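Long-range contact in arginase (Thermus thermophilus, PDB 2EF5), which probably hydrolyses L-arginine to L-ornithine and urea at a pair of manganese ions: residues Ala218-Val229 and Leu267-Leu277. Residues are numbered along the deposited sequence; the frame is centred on the assembly and turned at random.
Sequences ADVLDPTLAPGV and LDERNRTAEML. With MN (manganese (II) ion), chain G.
Ala218 sets its CB against the fork of Leu277, 3.7 Å from CD1, at the point where the chain leaves strand 212-217. The next residue, Asp219, turns from helix 272-284 and binds manganese through OD2 at 2.2 Å; with Asp217 it forms the Asp-x-Asp pair of the arginase α/β fold, in which the ends of the parallel strands and the loops after them carry the metal ligands. Leu221 returns to the helix, its CD1 3.6 Å from Met276 CE, a methyl that reaches it because the methionine chain folds back at chi2 (-75°) and chi3. Leu225 crosses the same thioether at about a right angle, with its CG 4.0 Å from SD, and Tyr239 of helix 239-252 touches both side chains. Ala226 CB rests on Thr273 CG2. Pro227 is wedged among several side chains: its CD meets the edge of the Arg272 guanidinium at NE, 3.4 Å away, while CG lies against Glu269 CG and Asp268 OD1. Gly228, centre of an inverse gamma turn, gives its N-H to Thr273 OG1 (3.0 Å, 144°), and that hydroxyl donates to Asp268 OD1 (2.8 Å) from above the carboxylate plane. Asp268 OD2 takes Thr273 N on its syn lone pair; an alanine here would probably leave that N-H without its acceptor and the hydroxyl free to turn from Gly228. At the end of the segment, Leu267 CD1 comes to 3.4 Å from Val229 O.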
# COMPACT_ATOMS: atom_id res chain seq x y z
N ALA A 218 29.90 2.89 -19.46
CA ALA A 218 30.11 4.32 -19.28
C ALA A 218 28.81 5.10 -19.14
O ALA A 218 28.79 6.14 -18.48
CB ALA A 218 30.91 4.88 -20.46
N ASP A 219 27.73 4.61 -19.75
CA ASP A 219 26.48 5.34 -19.68
C ASP A 219 25.79 5.35 -18.32
O ASP A 219 24.75 5.96 -18.18
CB ASP A 219 25.49 4.85 -20.75
CG ASP A 219 24.90 3.49 -20.44
OD1 ASP A 219 25.05 2.97 -19.32
OD2 ASP A 219 24.25 2.94 -21.34
N VAL A 220 26.37 4.69 -17.32
CA VAL A 220 25.76 4.69 -15.99
C VAL A 220 25.99 6.07 -15.37
O VAL A 220 25.23 6.52 -14.52
CB VAL A 220 26.36 3.60 -15.07
CG1 VAL A 220 27.78 3.99 -14.65
CG2 VAL A 220 25.48 3.41 -13.85
N LEU A 221 27.06 6.72 -15.81
CA LEU A 221 27.41 8.04 -15.31
C LEU A 221 26.47 9.05 -15.93
O LEU A 221 25.99 8.86 -17.04
CB LEU A 221 28.84 8.40 -15.71
CG LEU A 221 29.94 7.50 -15.16
CD1 LEU A 221 31.25 7.80 -15.86
CD2 LEU A 221 30.06 7.70 -13.65
N ASP A 222 26.20 10.14 -15.22
CA ASP A 222 25.31 11.14 -15.77
C ASP A 222 25.91 11.62 -17.09
O ASP A 222 27.13 11.74 -17.22
CB ASP A 222 25.17 12.33 -14.81
CG ASP A 222 24.02 13.23 -15.19
OD1 ASP A 222 22.86 12.84 -14.95
OD2 ASP A 222 24.28 14.31 -15.76
N PRO A 223 25.06 11.88 -18.10
CA PRO A 223 25.52 12.35 -19.42
C PRO A 223 26.33 13.64 -19.33
O PRO A 223 27.24 13.88 -20.12
CB PRO A 223 24.22 12.53 -20.20
CG PRO A 223 23.33 11.47 -19.62
CD PRO A 223 23.61 11.60 -18.13
N THR A 224 25.99 14.48 -18.36
CA THR A 224 26.67 15.75 -18.18
C THR A 224 28.13 15.48 -17.83
O THR A 224 29.00 16.32 -18.07
CB THR A 224 26.03 16.56 -17.04
OG1 THR A 224 26.46 17.92 -17.14
CG2 THR A 224 26.45 16.02 -15.68
N LEU A 225 28.38 14.30 -17.28
CA LEU A 225 29.71 13.89 -16.85
C LEU A 225 30.39 12.97 -17.87
O LEU A 225 31.61 12.97 -18.01
CB LEU A 225 29.58 13.17 -15.52
CG LEU A 225 30.77 13.11 -14.57
CD1 LEU A 225 31.20 14.52 -14.18
CD2 LEU A 225 30.35 12.32 -13.34
N ALA A 226 29.58 12.17 -18.56
CA ALA A 226 30.10 11.24 -19.56
C ALA A 226 29.24 11.32 -20.81
O ALA A 226 28.37 10.48 -21.03
CB ALA A 226 30.09 9.81 -19.01
N PRO A 227 29.49 12.33 -21.66
CA PRO A 227 28.73 12.49 -22.90
C PRO A 227 29.08 11.44 -23.96
O PRO A 227 28.26 11.11 -24.80
CB PRO A 227 29.12 13.89 -23.35
CG PRO A 227 30.55 13.98 -22.92
CD PRO A 227 30.47 13.42 -21.51
N GLY A 228 30.30 10.92 -23.89
CA GLY A 228 30.75 9.94 -24.87
C GLY A 228 30.15 8.55 -24.78
O GLY A 228 30.88 7.58 -24.56
N VAL A 229 28.84 8.46 -24.95
CA VAL A 229 28.14 7.18 -24.89
C VAL A 229 27.03 7.12 -25.94
O VAL A 229 26.41 8.14 -26.26
CB VAL A 229 27.52 6.93 -23.48
CG1 VAL A 229 28.61 7.02 -22.42
CG2 VAL A 229 26.42 7.94 -23.20
N LEU A 267 31.34 10.83 -29.75
CA LEU A 267 30.29 11.60 -29.10
C LEU A 267 30.84 12.24 -27.83
O LEU A 267 30.15 12.98 -27.15
CB LEU A 267 29.11 10.69 -28.75
CG LEU A 267 28.44 9.96 -29.92
CD1 LEU A 267 27.48 8.89 -29.40
CD2 LEU A 267 27.71 10.97 -30.79
N ASP A 268 32.11 11.97 -27.55
CA ASP A 268 32.76 12.47 -26.35
C ASP A 268 33.31 13.88 -26.47
O ASP A 268 33.33 14.47 -27.55
CB ASP A 268 33.89 11.52 -25.93
CG ASP A 268 34.22 11.60 -24.45
OD1 ASP A 268 33.57 12.37 -23.71
OD2 ASP A 268 35.14 10.88 -24.02
N GLU A 269 33.76 14.41 -25.35
CA GLU A 269 34.35 15.74 -25.30
C GLU A 269 35.73 15.64 -24.65
O GLU A 269 35.85 15.37 -23.45
CB GLU A 269 33.44 16.68 -24.50
CG GLU A 269 31.98 16.57 -24.90
CD GLU A 269 31.09 17.60 -24.22
OE1 GLU A 269 31.31 17.88 -23.03
OE2 GLU A 269 30.15 18.10 -24.88
N ARG A 270 36.76 15.83 -25.45
CA ARG A 270 38.13 15.78 -24.95
C ARG A 270 38.44 14.46 -24.26
O ARG A 270 39.21 14.42 -23.29
CB ARG A 270 38.36 16.93 -23.97
CG ARG A 270 37.98 18.29 -24.50
CD ARG A 270 38.97 18.77 -25.54
NE ARG A 270 38.80 20.19 -25.81
CZ ARG A 270 39.64 20.91 -26.55
NH1 ARG A 270 40.71 20.34 -27.08
NH2 ARG A 270 39.41 22.21 -26.74
N ASN A 271 37.84 13.38 -24.74
CA ASN A 271 38.09 12.06 -24.18
C ASN A 271 37.78 11.96 -22.68
O ASN A 271 38.27 11.05 -22.02
CB ASN A 271 39.56 11.68 -24.41
CG ASN A 271 39.78 10.19 -24.48
OD1 ASN A 271 38.97 9.47 -25.06
ND2 ASN A 271 40.89 9.71 -23.91
N ARG A 272 36.98 12.87 -22.15
CA ARG A 272 36.70 12.85 -20.71
C ARG A 272 35.94 11.64 -20.21
O ARG A 272 36.06 11.28 -19.03
CB ARG A 272 36.00 14.14 -20.27
CG ARG A 272 34.58 14.32 -20.77
CD ARG A 272 34.09 15.70 -20.36
NE ARG A 272 32.65 15.87 -20.53
CZ ARG A 272 31.98 16.97 -20.20
NH1 ARG A 272 32.62 18.01 -19.68
NH2 ARG A 272 30.67 17.04 -20.40
N THR A 273 35.18 11.00 -21.08
CA THR A 273 34.44 9.82 -20.67
C THR A 273 35.40 8.66 -20.47
O THR A 273 35.31 7.90 -19.51
CB THR A 273 33.37 9.44 -21.71
OG1 THR A 273 32.46 10.53 -21.85
CG2 THR A 273 32.60 8.20 -21.26
N ALA A 274 36.36 8.54 -21.38
CA ALA A 274 37.35 7.48 -21.28
C ALA A 274 38.21 7.73 -20.03
O ALA A 274 38.56 6.80 -19.31
CB ALA A 274 38.23 7.45 -22.53
N GLU A 275 38.56 9.00 -19.79
CA GLU A 275 39.37 9.33 -18.62
C GLU A 275 38.58 9.00 -17.35
O GLU A 275 39.15 8.56 -16.36
CB GLU A 275 39.76 10.82 -18.64
CG GLU A 275 40.53 11.21 -19.90
CD GLU A 275 40.90 12.68 -19.97
OE1 GLU A 275 40.19 13.50 -19.35
OE2 GLU A 275 41.88 13.01 -20.67
N MET A 276 37.26 9.21 -17.40
CA MET A 276 36.39 8.91 -16.27
C MET A 276 36.49 7.43 -15.93
O MET A 276 36.72 7.06 -14.77
CB MET A 276 34.93 9.22 -16.60
CG MET A 276 34.51 10.68 -16.49
SD MET A 276 34.33 11.25 -14.79
CE MET A 276 33.64 9.78 -13.99
N LEU A 277 36.29 6.58 -16.93
CA LEU A 277 36.33 5.14 -16.70
C LEU A 277 37.70 4.63 -16.28
O LEU A 277 37.80 3.69 -15.51
CB LEU A 277 35.86 4.38 -17.95
CG LEU A 277 34.39 3.95 -17.91
CD1 LEU A 277 33.49 5.16 -17.78
CD2 LEU A 277 34.05 3.17 -19.17
MN MN G . 24.10 0.73 -21.24